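Local coordinates for tryptophan synthase alpha chain (Campylobacter jejuni, PDB 3THA), which probably cleaves indoleglycerol phosphate to indole and glyceraldehyde 3-phosphate, the alpha-subunit half-reaction of the last step in tryptophan synthesis, at residues B[211-214]-B[215-218]; B[236-239]-B[240-243]. All blocks are in the same frame, centred on the assembly; numbering follows the deposited sequence.

Interaction 1: residues B[211-214]-B[215-218]; sequences NQDV and KRMR
Val214 and Arg218, one helical turn apart, run alongside each other in the same direction. Methyl CG2 of Val214 sits over one face of the Arg218 guanidinium, nearer its edge than its centre and 3.6 Å from Arg218 NH1. The arginine chain runs extended from CG to NE (chi2 -168°, chi3 171°), which carries the flat group back along the helix to the valine. At the root of this pair the packing is tight: Arg218 CG is 3.1 Å from Val214 O, the same oxygen that takes a weak bond from Arg218 N.

The backbone illustrates how a short helix starts. Asn211 O accepts from both Val214 N, at 2.7 Å, and Lys215 N, at 2.9 Å, so two amides grip one carbonyl; the next bond, from Arg216 N to Gln212 O, is weak.

The other flank is looser. Asp213 OD1 and Arg216 NH1 form a salt bridge of 3.2 Å, but the carboxylate and guanidinium planes stand 79° apart and OD1 sits far off the plane of the guanidinium, so the attraction is electrostatic, with no N-H aimed at it. Asp213 OD2 meanwhile accepts from Gln209 N, which ties the carboxylate to the loop just before the helix. Gln212 and Lys215 occupy the solvent side.

Helix 212-217 is the connection of a beta-alpha-beta unit between strands 202-205 and 223-226 of the TIM barrel. Val214, Met217 (a selenomethionine) and Arg218 rest on Val224 of strand 223-226, Arg218 NH2 bonds Asn16 OD1 on strand 15-21, and Asn211 ND2 bonds Ile249 O, just beyond the end of helix 239-248.

Interaction 2: residues B[236-239]-B[240-243]; sequences QGNL and DIIM
Asn238 meets Asp240 and Ile241 through its side-chain oxygen: OD1 accepts from Asp240 N at 2.8 Å and from Ile241 N at 3.3 Å, both weak bonds. Its backbone O takes a weak bond from Ile241 N as well, and a nearly straight one (176°) from Ile242 N at 3.0 Å. Ile241 lies over one face of the Asn238 side-chain amide, CG1 3.4 Å from Asn238 CG and CD1 above the same face; the two side chains cross at about a right angle. The first torsion of Asn238 (chi1 -162°) sets its CG beside the carbonyl carbon, which brings OD1 to the second and third amides of the helix. This is an N-cap, here opening helix 239-248, the last helix of the TIM barrel. One residue on, Leu239 O receives Met243 N at 2.9 Å, while Leu239 CD2 approaches the selenium of Met243, a selenomethionine, at 4.1 Å.

Further out, Gln236 CG lies 3.8 Å from Ile241 CG2, so the aliphatic part of Gln236 packs on the second branch of Ile241. Between Gln236 and Asn238 the chain makes an inverse gamma turn centred on Gly237, with a weak bond from Asn238 N to Gln236 O. Asp240 OD2 forms a salt bridge with Arg36 NH1, and Leu239 packs on Ala32 and Ile242 on Thr29, both of helix 27-35.

In the fold
Along the chain the two contacts come in series, neither nesting nor crossing; each is local, made by residues close in sequence, and closes no long loop. Interaction 1 comes first and spans helix 212-217, after strand 202-205. The chain then forms the eighth barrel strand, 223-226, and the short helix 228-233 before interaction 2 starts the final helix, 239-248. Their nearest atoms are about 11 Å apart and their centres 23 Å, so they do not touch. The last helix links them: starting at 239, within interaction 2, it runs from beside the first helix, 27-35, to the neighbourhood of helix 212-217, and the chain just past its end returns to 211-218.

Interaction 1: residues B[211-214]-B[215-218]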
ATOM      1  N   ASN B 211     -17.994  15.919   1.247  1.00 88.44           N
ATOM      2  CA  ASN B 211     -17.728  17.326   0.908  1.00 87.36           C
ATOM      3  C   ASN B 211     -17.631  18.305   2.075  1.00 88.88           C
ATOM      4  O   ASN B 211     -16.740  19.138   2.088  1.00 88.13           O
ATOM      5  CB  ASN B 211     -18.761  17.864  -0.098  1.00 88.26           C
ATOM      6  CG  ASN B 211     -18.642  19.371  -0.304  1.00 87.19           C
ATOM      7  OD1 ASN B 211     -19.456  20.140   0.198  1.00 87.31           O
ATOM      8  ND2 ASN B 211     -17.601  19.798  -1.012  1.00 84.07           N
ATOM      9  N   GLN B 212     -18.573  18.264   3.019  1.00 91.98           N
ATOM     10  CA  GLN B 212     -18.486  19.120   4.226  1.00 93.62           C
ATOM     11  C   GLN B 212     -17.239  18.656   5.037  1.00 91.10           C
ATOM     12  O   GLN B 212     -16.717  19.390   5.871  1.00 91.19           O
ATOM     13  CB  GLN B 212     -19.789  19.134   5.098  1.00 97.69           C
ATOM     14  CG  GLN B 212     -21.185  18.805   4.424  1.00100.23           C
ATOM     15  CD  GLN B 212     -21.949  20.000   3.775  1.00103.37           C
ATOM     16  OE1 GLN B 212     -21.363  20.801   3.035  1.00101.92           O
ATOM     17  NE2 GLN B 212     -23.281  20.082   4.024  1.00104.86           N
ATOM     18  N   ASP B 213     -16.801  17.429   4.724  1.00 88.56           N
ATOM     19  CA  ASP B 213     -15.592  16.740   5.194  1.00 85.85           C
ATOM     20  C   ASP B 213     -14.387  17.427   4.540  1.00 83.10           C
ATOM     21  O   ASP B 213     -13.284  17.330   5.033  1.00 80.78           O
ATOM     22  CB  ASP B 213     -15.653  15.291   4.672  1.00 85.03           C
ATOM     23  CG  ASP B 213     -15.113  14.233   5.646  1.00 84.11           C
ATOM     24  OD1 ASP B 213     -15.325  14.293   6.867  1.00 85.76           O
ATOM     25  OD2 ASP B 213     -14.523  13.258   5.146  1.00 83.28           O
ATOM     26  N   VAL B 214     -14.590  18.080   3.399  1.00 82.67           N
ATOM     27  CA  VAL B 214     -13.487  18.814   2.796  1.00 80.33           C
ATOM     28  C   VAL B 214     -13.575  20.283   3.135  1.00 81.84           C
ATOM     29  O   VAL B 214     -12.550  20.946   3.223  1.00 80.71           O
ATOM     30  CB  VAL B 214     -13.295  18.570   1.258  1.00 78.32           C
ATOM     31  CG1 VAL B 214     -13.963  17.305   0.824  1.00 77.92           C
ATOM     32  CG2 VAL B 214     -13.732  19.760   0.425  1.00 78.58           C
ATOM     33  N   LYS B 215     -14.786  20.784   3.362  1.00 84.78           N
ATOM     34  CA  LYS B 215     -14.930  22.188   3.723  1.00 87.13           C
ATOM     35  C   LYS B 215     -14.370  22.448   5.132  1.00 88.00           C
ATOM     36  O   LYS B 215     -14.105  23.600   5.498  1.00 89.32           O
ATOM     37  CB  LYS B 215     -16.369  22.684   3.548  1.00 90.55           C
ATOM     38  CG  LYS B 215     -16.652  23.283   2.160  1.00 90.64           C
ATOM     39  CD  LYS B 215     -18.115  23.721   2.001  1.00 95.38           C
ATOM     40  CE  LYS B 215     -18.278  24.597   0.747  1.00 96.13           C
ATOM     41  NZ  LYS B 215     -19.564  24.409  -0.012  1.00 97.79           N
ATOM     42  N   ARG B 216     -14.149  21.378   5.894  1.00 86.95           N
ATOM     43  CA  ARG B 216     -13.579  21.527   7.230  1.00 87.84           C
ATOM     44  C   ARG B 216     -12.050  21.435   7.220  1.00 84.31           C
ATOM     45  O   ARG B 216     -11.361  22.261   7.815  1.00 84.02           O
ATOM     46  CB  ARG B 216     -14.224  20.561   8.241  1.00 89.68           C
ATOM     47  CG  ARG B 216     -13.736  19.118   8.218  1.00 89.28           C
ATOM     48  CD  ARG B 216     -14.037  18.430   9.559  1.00 95.63           C
ATOM     49  NE  ARG B 216     -15.463  18.165   9.766  1.00101.08           N
ATOM     50  CZ  ARG B 216     -15.997  16.946   9.776  1.00104.39           C
ATOM     51  NH1 ARG B 216     -15.218  15.871   9.621  1.00103.44           N
ATOM     52  NH2 ARG B 216     -17.304  16.795   9.949  1.00107.49           N
HETATM   53  N   MSE B 217     -11.531  20.444   6.510  1.00 81.48           N
HETATM   54  CA  MSE B 217     -10.103  20.347   6.270  1.00 78.70           C
HETATM   55  C   MSE B 217      -9.569  21.616   5.609  1.00 78.08           C
HETATM   56  O   MSE B 217      -8.369  21.907   5.705  1.00 76.16           O
HETATM   57  CB  MSE B 217      -9.808  19.135   5.395  1.00 76.63           C
HETATM   58  CG  MSE B 217      -9.940  17.808   6.112  1.00 78.57           C
HETATM   59 SE   MSE B 217      -8.546  17.558   7.488  0.65 79.77          SE
HETATM   60  CE  MSE B 217      -9.272  15.904   8.273  1.00 79.65           C
ATOM     61  N   ARG B 218     -10.465  22.364   4.952  1.00 79.11           N
ATOM     62  CA  ARG B 218     -10.103  23.612   4.279  1.00 79.18           C
ATOM     63  C   ARG B 218      -9.660  24.719   5.229  1.00 80.16           C
ATOM     64  O   ARG B 218      -8.960  25.642   4.811  1.00 79.85           O
ATOM     65  CB  ARG B 218     -11.244  24.132   3.403  1.00 81.12           C
ATOM     66  CG  ARG B 218     -11.307  23.509   2.011  1.00 79.75           C
ATOM     67  CD  ARG B 218     -12.269  24.257   1.072  1.00 82.13           C
ATOM     68  NE  ARG B 218     -12.115  23.734  -0.278  1.00 81.09           N
ATOM     69  CZ  ARG B 218     -13.083  23.224  -1.029  1.00 80.80           C
ATOM     70  NH1 ARG B 218     -14.353  23.198  -0.610  1.00 81.46           N
ATOM     71  NH2 ARG B 218     -12.757  22.756  -2.226  1.00 77.82           N
TER

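Interaction 2: residues B[236-239]-B[240-243]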
ATOM      1  N   GLN B 236     -17.731   4.545 -12.676  1.00 74.39           N
ATOM      2  CA  GLN B 236     -18.788   4.787 -13.646  1.00 76.71           C
ATOM      3  C   GLN B 236     -18.366   4.701 -15.100  1.00 74.61           C
ATOM      4  O   GLN B 236     -17.268   5.072 -15.477  1.00 71.98           O
ATOM      5  CB  GLN B 236     -19.515   6.103 -13.388  1.00 78.20           C
ATOM      6  CG  GLN B 236     -20.718   5.922 -12.438  1.00 83.37           C
ATOM      7  CD  GLN B 236     -20.397   6.426 -11.013  1.00 84.65           C
ATOM      8  OE1 GLN B 236     -21.249   6.402 -10.110  1.00 89.70           O
ATOM      9  NE2 GLN B 236     -19.189   6.907 -10.831  1.00 77.61           N
ATOM     10  N   GLY B 237     -19.274   4.205 -15.917  1.00 75.90           N
ATOM     11  CA  GLY B 237     -18.978   4.094 -17.333  1.00 75.51           C
ATOM     12  C   GLY B 237     -19.368   5.381 -18.036  1.00 75.47           C
ATOM     13  O   GLY B 237     -20.097   5.328 -19.053  1.00 77.47           O
ATOM     14  N   ASN B 238     -18.886   6.521 -17.502  1.00 73.38           N
ATOM     15  CA  ASN B 238     -19.419   7.835 -17.891  1.00 72.21           C
ATOM     16  C   ASN B 238     -18.597   8.997 -17.440  1.00 70.33           C
ATOM     17  O   ASN B 238     -18.621   9.332 -16.276  1.00 70.73           O
ATOM     18  CB  ASN B 238     -20.821   8.038 -17.316  1.00 74.57           C
ATOM     19  CG  ASN B 238     -21.606   9.166 -18.022  1.00 72.60           C
ATOM     20  OD1 ASN B 238     -21.089  10.240 -18.318  1.00 66.42           O
ATOM     21  ND2 ASN B 238     -22.862   8.915 -18.256  1.00 72.68           N
ATOM     22  N   LEU B 239     -17.943   9.675 -18.366  1.00 68.53           N
ATOM     23  CA  LEU B 239     -17.121  10.775 -17.946  1.00 67.41           C
ATOM     24  C   LEU B 239     -17.898  11.937 -17.329  1.00 68.21           C
ATOM     25  O   LEU B 239     -17.384  12.605 -16.453  1.00 67.10           O
ATOM     26  CB  LEU B 239     -16.219  11.271 -19.068  1.00 66.71           C
ATOM     27  CG  LEU B 239     -14.825  11.273 -18.456  1.00 66.47           C
ATOM     28  CD1 LEU B 239     -13.800  11.241 -19.548  1.00 69.37           C
ATOM     29  CD2 LEU B 239     -14.560  12.448 -17.526  1.00 68.58           C
ATOM     30  N   ASP B 240     -19.116  12.188 -17.779  1.00 68.82           N
ATOM     31  CA  ASP B 240     -19.847  13.333 -17.250  1.00 70.49           C
ATOM     32  C   ASP B 240     -20.251  13.110 -15.791  1.00 71.36           C
ATOM     33  O   ASP B 240     -20.390  14.064 -15.022  1.00 72.39           O
ATOM     34  CB  ASP B 240     -21.113  13.634 -18.099  1.00 72.24           C
ATOM     35  CG  ASP B 240     -20.826  13.682 -19.601  1.00 70.10           C
ATOM     36  OD1 ASP B 240     -21.580  13.056 -20.369  1.00 71.11           O
ATOM     37  OD2 ASP B 240     -19.834  14.314 -20.025  1.00 68.27           O
ATOM     38  N   ILE B 241     -20.487  11.845 -15.451  1.00 71.55           N
ATOM     39  CA  ILE B 241     -20.853  11.426 -14.102  1.00 72.32           C
ATOM     40  C   ILE B 241     -19.556  11.503 -13.253  1.00 69.33           C
ATOM     41  O   ILE B 241     -19.547  12.121 -12.189  1.00 68.51           O
ATOM     42  CB  ILE B 241     -21.512   9.985 -14.080  1.00 73.48           C
ATOM     43  CG1 ILE B 241     -22.758   9.922 -14.944  1.00 76.82           C
ATOM     44  CG2 ILE B 241     -21.926   9.567 -12.689  1.00 75.74           C
ATOM     45  CD1 ILE B 241     -23.462   8.543 -14.949  1.00 81.54           C
ATOM     46  N   ILE B 242     -18.458  10.927 -13.740  1.00 67.17           N
ATOM     47  CA  ILE B 242     -17.193  11.027 -13.003  1.00 65.80           C
ATOM     48  C   ILE B 242     -16.907  12.463 -12.668  1.00 66.58           C
ATOM     49  O   ILE B 242     -16.592  12.797 -11.548  1.00 67.09           O
ATOM     50  CB  ILE B 242     -15.990  10.518 -13.778  1.00 63.44           C
ATOM     51  CG1 ILE B 242     -16.175   9.045 -14.128  1.00 64.26           C
ATOM     52  CG2 ILE B 242     -14.752  10.689 -12.943  1.00 60.12           C
ATOM     53  CD1 ILE B 242     -15.101   8.515 -15.066  1.00 63.71           C
HETATM   54  N   MSE B 243     -17.026  13.310 -13.664  1.00 68.22           N
HETATM   55  CA  MSE B 243     -16.879  14.745 -13.522  1.00 70.09           C
HETATM   56  C   MSE B 243     -17.860  15.373 -12.500  1.00 71.82           C
HETATM   57  O   MSE B 243     -17.449  16.155 -11.648  1.00 72.03           O
HETATM   58  CB  MSE B 243     -17.099  15.362 -14.901  1.00 71.65           C
HETATM   59  CG  MSE B 243     -16.236  16.519 -15.242  1.00 75.91           C
HETATM   60 SE   MSE B 243     -14.386  15.983 -15.507  0.65 86.16          SE
HETATM   61  CE  MSE B 243     -13.863  17.783 -16.105  1.00 84.34           C
TER